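Local coordinates for protein Exo beta-1,2-glucooligosaccharide sophorohydrolase (non-reducing end) (Parabacteroides distasonis ATCC 8503, PDB 5Z06) that hydrolyses linear beta-1,2-glucan and beta-1,2-glucooligosaccharides as an exo-type enzyme, releasing sophorose from the non-reducing end, at residues Ile566-Gln575 / Pro602-Met611. Numbering follows the deposited sequence.
Sequences INQRYCIENQ and PMPHRDNGTM
Y570 lays one face of its ring along the chain at P602 and M603, with P602 CA 3.5 Å above the ring plane, over its centre, and M603 N as high but shifted toward the rim. With CG anti to the backbone N (chi1 168°), the ring is carried toward 602-611. P602 CB meets Y570 CB at 3.3 Å, while the CG-CD edge of P602 meets the N567 amide, the two side chains crossing at about a right angle, with N567 ND2 3.5 Å from P602 CD. At the phenol end, Y570 OH donates to D607 OD2 (2.6 Å); the carboxylate oxygen lies near the plane of the aromatic ring, is met on its anti side, and the two planes are turned 64° apart. The same hydroxyl accepts an almost straight bond from Q575 NE2 (2.9 Å, 170°), so it is gripped from both segments. Q575 bends at chi2 and lays its amide against P604, NE2 being 3.4 Å from P604 CA. Farther along, the methyl CE of M611 touches C571 SG at 3.8 Å.

Two waters extend the polar seam: one joins N574 OD1 to D607 OD2, the other links Q575 NE2 with the carbonyls of P604 and D607. In the second shell, D607 OD1 is hydrogen-bonded to Y581 OH, N567 ND2 to L588 O, and P602 O to N530 ND2. The contact thus fastens the C-terminal end of helix 556-573 to the loop that leads into the short, weakly bonded strand 610-611, within a glycoamylase-like domain consistent with the (alpha/alpha)6 fold of the six-hairpin glycosidases.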
ATOM      1  N   ILE A 566       9.770   8.288  20.670  1.00 26.62           N
ATOM      2  CA  ILE A 566       9.506   9.686  20.402  1.00 26.06           C
ATOM      3  C   ILE A 566       8.262   9.789  19.559  1.00 28.12           C
ATOM      4  O   ILE A 566       7.392  10.607  19.805  1.00 26.36           O
ATOM      5  CB  ILE A 566      10.695  10.340  19.653  1.00 25.70           C
ATOM      6  CG1 ILE A 566      11.830  10.709  20.632  1.00 26.22           C
ATOM      7  CG2 ILE A 566      10.279  11.591  18.900  1.00 24.02           C
ATOM      8  CD1 ILE A 566      13.183  10.922  19.987  1.00 24.90           C
ATOM      9  N   ASN A 567       8.221   8.962  18.523  1.00 28.86           N
ATOM     10  CA  ASN A 567       7.097   8.919  17.634  1.00 27.27           C
ATOM     11  C   ASN A 567       5.820   8.550  18.419  1.00 28.19           C
ATOM     12  O   ASN A 567       4.808   9.268  18.342  1.00 29.97           O
ATOM     13  CB  ASN A 567       7.409   7.960  16.455  1.00 26.40           C
ATOM     14  CG  ASN A 567       6.423   8.092  15.323  1.00 25.21           C
ATOM     15  OD1 ASN A 567       5.214   7.998  15.552  1.00 23.43           O
ATOM     16  ND2 ASN A 567       6.925   8.262  14.095  1.00 23.00           N
ATOM     17  N   GLN A 568       5.874   7.487  19.208  1.00 26.30           N
ATOM     18  CA  GLN A 568       4.727   7.130  20.017  1.00 28.03           C
ATOM     19  C   GLN A 568       4.319   8.277  20.931  1.00 27.99           C
ATOM     20  O   GLN A 568       3.118   8.545  21.095  1.00 26.88           O
ATOM     21  CB  GLN A 568       4.960   5.882  20.865  1.00 28.51           C
ATOM     22  CG  GLN A 568       3.684   5.405  21.547  1.00 28.70           C
ATOM     23  CD  GLN A 568       3.912   4.401  22.643  1.00 29.31           C
ATOM     24  OE1 GLN A 568       4.899   4.460  23.337  1.00 28.22           O
ATOM     25  NE2 GLN A 568       2.955   3.501  22.837  1.00 30.16           N
ATOM     26  N   ARG A 569       5.294   8.939  21.537  1.00 26.68           N
ATOM     27  CA  ARG A 569       4.960   9.987  22.519  1.00 28.92           C
ATOM     28  C   ARG A 569       4.369  11.219  21.900  1.00 27.72           C
ATOM     29  O   ARG A 569       3.522  11.867  22.508  1.00 27.69           O
ATOM     30  CB  ARG A 569       6.148  10.350  23.379  1.00 29.76           C
ATOM     31  CG  ARG A 569       6.440   9.215  24.327  1.00 29.48           C
ATOM     32  CD  ARG A 569       7.813   9.350  24.892  1.00 29.58           C
ATOM     33  NE  ARG A 569       8.126   8.189  25.711  1.00 30.79           N
ATOM     34  CZ  ARG A 569       9.171   8.119  26.524  1.00 29.49           C
ATOM     35  NH1 ARG A 569       9.982   9.164  26.652  1.00 28.45           N
ATOM     36  NH2 ARG A 569       9.391   7.013  27.224  1.00 27.05           N
ATOM     37  N   TYR A 570       4.827  11.536  20.701  1.00 27.11           N
ATOM     38  CA  TYR A 570       4.212  12.569  19.893  1.00 27.52           C
ATOM     39  C   TYR A 570       2.746  12.220  19.642  1.00 27.08           C
ATOM     40  O   TYR A 570       1.863  13.083  19.667  1.00 25.45           O
ATOM     41  CB  TYR A 570       4.930  12.687  18.560  1.00 26.50           C
ATOM     42  CG  TYR A 570       4.165  13.518  17.577  1.00 29.49           C
ATOM     43  CD1 TYR A 570       3.184  12.945  16.763  1.00 28.63           C
ATOM     44  CD2 TYR A 570       4.378  14.908  17.480  1.00 30.16           C
ATOM     45  CE1 TYR A 570       2.456  13.712  15.873  1.00 30.14           C
ATOM     46  CE2 TYR A 570       3.658  15.679  16.573  1.00 30.87           C
ATOM     47  CZ  TYR A 570       2.701  15.081  15.763  1.00 30.65           C
ATOM     48  OH  TYR A 570       1.965  15.849  14.872  1.00 30.98           O
ATOM     49  N   CYS A 571       2.521  10.955  19.324  1.00 26.84           N
ATOM     50  CA  CYS A 571       1.204  10.501  18.917  1.00 28.09           C
ATOM     51  C   CYS A 571       0.277  10.488  20.124  1.00 27.85           C
ATOM     52  O   CYS A 571      -0.877  10.883  20.016  1.00 28.54           O
ATOM     53  CB  CYS A 571       1.267   9.137  18.225  1.00 27.33           C
ATOM     54  SG  CYS A 571       2.023   9.245  16.601  1.00 27.80           S
ATOM     55  N   ILE A 572       0.797  10.097  21.279  1.00 27.48           N
ATOM     56  CA  ILE A 572      -0.011  10.120  22.484  1.00 28.18           C
ATOM     57  C   ILE A 572      -0.372  11.583  22.772  1.00 28.58           C
ATOM     58  O   ILE A 572      -1.550  11.943  22.912  1.00 28.36           O
ATOM     59  CB  ILE A 572       0.692   9.455  23.663  1.00 29.09           C
ATOM     60  CG1 ILE A 572       0.926   7.957  23.362  1.00 29.56           C
ATOM     61  CG2 ILE A 572      -0.157   9.559  24.935  1.00 30.71           C
ATOM     62  CD1 ILE A 572       1.986   7.334  24.241  1.00 28.90           C
ATOM     63  N   GLU A 573       0.653  12.417  22.799  1.00 27.90           N
ATOM     64  CA  GLU A 573       0.467  13.836  23.005  1.00 29.21           C
ATOM     65  C   GLU A 573      -0.556  14.392  22.030  1.00 28.18           C
ATOM     66  O   GLU A 573      -1.439  15.131  22.444  1.00 30.50           O
ATOM     67  CB  GLU A 573       1.791  14.566  22.909  1.00 28.94           C
ATOM     68  CG  GLU A 573       1.678  16.063  23.168  1.00 31.04           C
ATOM     69  CD  GLU A 573       3.001  16.657  23.573  1.00 31.45           C
ATOM     70  OE1 GLU A 573       3.654  16.083  24.467  1.00 34.82           O
ATOM     71  OE2 GLU A 573       3.400  17.664  22.976  1.00 32.15           O
ATOM     72  N   ASN A 574      -0.434  14.032  20.749  1.00 28.71           N
ATOM     73  CA  ASN A 574      -1.433  14.362  19.717  1.00 26.89           C
ATOM     74  C   ASN A 574      -1.737  15.851  19.636  1.00 28.06           C
ATOM     75  O   ASN A 574      -2.900  16.266  19.698  1.00 27.67           O
ATOM     76  CB  ASN A 574      -2.735  13.593  19.948  1.00 25.97           C
ATOM     77  CG  ASN A 574      -3.671  13.658  18.761  1.00 25.53           C
ATOM     78  OD1 ASN A 574      -3.277  14.026  17.626  1.00 24.03           O
ATOM     79  ND2 ASN A 574      -4.908  13.272  19.001  1.00 23.85           N
ATOM     80  N   GLN A 575      -0.682  16.639  19.457  1.00 28.29           N
ATOM     81  CA  GLN A 575      -0.801  18.079  19.294  1.00 28.77           C
ATOM     82  C   GLN A 575      -1.866  18.448  18.255  1.00 30.15           C
ATOM     83  O   GLN A 575      -2.576  19.424  18.412  1.00 30.96           O
ATOM     84  CB  GLN A 575       0.568  18.672  18.907  1.00 29.76           C
ATOM     85  CG  GLN A 575       1.123  18.211  17.553  1.00 30.42           C
ATOM     86  CD  GLN A 575       0.530  18.947  16.368  1.00 31.90           C
ATOM     87  OE1 GLN A 575       0.044  20.062  16.509  1.00 31.33           O
ATOM     88  NE2 GLN A 575       0.539  18.307  15.190  1.00 32.57           N
ATOM     89  N   PRO A 602       6.591  12.499  13.365  1.00 29.54           N
ATOM     90  CA  PRO A 602       6.000  13.056  14.583  1.00 29.10           C
ATOM     91  C   PRO A 602       6.408  14.527  14.741  1.00 29.91           C
ATOM     92  O   PRO A 602       7.147  14.905  15.662  1.00 30.56           O
ATOM     93  CB  PRO A 602       6.570  12.155  15.692  1.00 29.06           C
ATOM     94  CG  PRO A 602       7.898  11.714  15.174  1.00 29.48           C
ATOM     95  CD  PRO A 602       7.759  11.636  13.669  1.00 28.61           C
ATOM     96  N   MET A 603       5.905  15.334  13.819  1.00 31.20           N
ATOM     97  CA  MET A 603       6.137  16.768  13.766  1.00 30.99           C
ATOM     98  C   MET A 603       4.871  17.368  13.154  1.00 30.03           C
ATOM     99  O   MET A 603       4.378  16.817  12.157  1.00 27.46           O
ATOM    100  CB  MET A 603       7.326  17.064  12.846  1.00 31.30           C
ATOM    101  CG  MET A 603       8.680  16.614  13.385  1.00 31.36           C
ATOM    102  SD  MET A 603       9.174  17.514  14.871  1.00 32.69           S
ATOM    103  CE  MET A 603       9.620  19.086  14.122  1.00 31.43           C
ATOM    104  N   PRO A 604       4.356  18.494  13.714  1.00 29.82           N
ATOM    105  CA  PRO A 604       3.108  19.105  13.192  1.00 29.83           C
ATOM    106  C   PRO A 604       3.027  19.249  11.690  1.00 27.73           C
ATOM    107  O   PRO A 604       1.994  18.968  11.102  1.00 27.35           O
ATOM    108  CB  PRO A 604       3.094  20.485  13.844  1.00 29.83           C
ATOM    109  CG  PRO A 604       3.771  20.259  15.174  1.00 29.66           C
ATOM    110  CD  PRO A 604       4.776  19.146  14.974  1.00 29.85           C
ATOM    111  N   HIS A 605       4.123  19.662  11.077  1.00 27.84           N
ATOM    112  CA  HIS A 605       4.152  19.933   9.630  1.00 27.89           C
ATOM    113  C   HIS A 605       4.231  18.664   8.764  1.00 27.44           C
ATOM    114  O   HIS A 605       4.203  18.749   7.532  1.00 30.35           O
ATOM    115  CB  HIS A 605       5.303  20.873   9.298  1.00 27.33           C
ATOM    116  CG  HIS A 605       6.646  20.208   9.291  1.00 27.46           C
ATOM    117  ND1 HIS A 605       7.201  19.649  10.417  1.00 26.08           N
ATOM    118  CD2 HIS A 605       7.528  19.990   8.284  1.00 26.42           C
ATOM    119  CE1 HIS A 605       8.380  19.138  10.114  1.00 26.80           C
ATOM    120  NE2 HIS A 605       8.594  19.311   8.819  1.00 24.68           N
ATOM    121  N   ARG A 606       4.349  17.502   9.398  1.00 26.88           N
ATOM    122  CA  ARG A 606       4.376  16.240   8.710  1.00 26.32           C
ATOM    123  C   ARG A 606       3.380  15.316   9.393  1.00 26.86           C
ATOM    124  O   ARG A 606       3.584  14.102   9.466  1.00 25.20           O
ATOM    125  CB  ARG A 606       5.802  15.674   8.744  1.00 26.58           C
ATOM    126  CG  ARG A 606       6.806  16.513   7.968  1.00 27.29           C
ATOM    127  CD  ARG A 606       6.785  16.217   6.467  1.00 28.47           C
ATOM    128  NE  ARG A 606       7.644  17.154   5.742  1.00 29.00           N
ATOM    129  CZ  ARG A 606       7.260  18.323   5.227  1.00 30.48           C
ATOM    130  NH1 ARG A 606       5.990  18.723   5.276  1.00 29.43           N
ATOM    131  NH2 ARG A 606       8.158  19.084   4.608  1.00 31.44           N
ATOM    132  N   ASP A 607       2.284  15.893   9.887  1.00 27.73           N
ATOM    133  CA  ASP A 607       1.203  15.092  10.469  1.00 26.75           C
ATOM    134  C   ASP A 607      -0.128  15.720  10.091  1.00 27.39           C
ATOM    135  O   ASP A 607      -0.345  16.898  10.332  1.00 26.49           O
ATOM    136  CB  ASP A 607       1.360  15.062  11.971  1.00 25.65           C
ATOM    137  CG  ASP A 607       0.364  14.175  12.646  1.00 25.87           C
ATOM    138  OD1 ASP A 607      -0.178  13.271  11.987  1.00 24.83           O
ATOM    139  OD2 ASP A 607       0.133  14.374  13.858  1.00 28.70           O
ATOM    140  N   ASN A 608      -1.012  14.923   9.506  1.00 28.03           N
ATOM    141  CA  ASN A 608      -2.338  15.391   9.117  1.00 26.18           C
ATOM    142  C   ASN A 608      -3.412  14.378   9.514  1.00 24.95           C
ATOM    143  O   ASN A 608      -4.511  14.395   8.973  1.00 25.79           O
ATOM    144  CB  ASN A 608      -2.362  15.666   7.611  1.00 25.24           C
ATOM    145  CG  ASN A 608      -2.015  14.438   6.803  1.00 26.28           C
ATOM    146  OD1 ASN A 608      -1.963  13.320   7.332  1.00 27.25           O
ATOM    147  ND2 ASN A 608      -1.768  14.629   5.532  1.00 26.27           N
ATOM    148  N   GLY A 609      -3.102  13.511  10.462  1.00 24.52           N
ATOM    149  CA  GLY A 609      -4.053  12.503  10.943  1.00 26.20           C
ATOM    150  C   GLY A 609      -3.898  11.136  10.320  1.00 24.81           C
ATOM    151  O   GLY A 609      -4.586  10.189  10.706  1.00 23.32           O
ATOM    152  N   THR A 610      -2.968  11.037   9.389  1.00 25.06           N
ATOM    153  CA  THR A 610      -2.774   9.823   8.640  1.00 26.17           C
ATOM    154  C   THR A 610      -1.755   8.955   9.327  1.00 26.81           C
ATOM    155  O   THR A 610      -0.612   9.370   9.516  1.00 27.03           O
ATOM    156  CB  THR A 610      -2.243  10.125   7.259  1.00 24.86           C
ATOM    157  OG1 THR A 610      -3.125  11.051   6.652  1.00 25.33           O
ATOM    158  CG2 THR A 610      -2.136   8.847   6.428  1.00 25.28           C
ATOM    159  N   MET A 611      -2.171   7.728   9.622  1.00 27.09           N
ATOM    160  CA  MET A 611      -1.351   6.766  10.310  1.00 27.55           C
ATOM    161  C   MET A 611      -1.186   5.535   9.420  1.00 26.81           C
ATOM    162  O   MET A 611      -2.172   4.936   8.997  1.00 27.92           O
ATOM    163  CB  MET A 611      -2.024   6.378  11.621  1.00 27.15           C
ATOM    164  CG  MET A 611      -1.130   5.562  12.549  1.00 27.78           C
ATOM    165  SD  MET A 611       0.366   6.438  13.036  1.00 28.48           S
ATOM    166  CE  MET A 611      -0.362   7.768  13.985  1.00 27.37           C
TER
HETATM  167  O   HOH W   1      -1.040  15.022  16.537  1.00 21.77           O
HETATM  168  O   HOH W   2      -0.202  18.549  12.417  1.00 27.18           O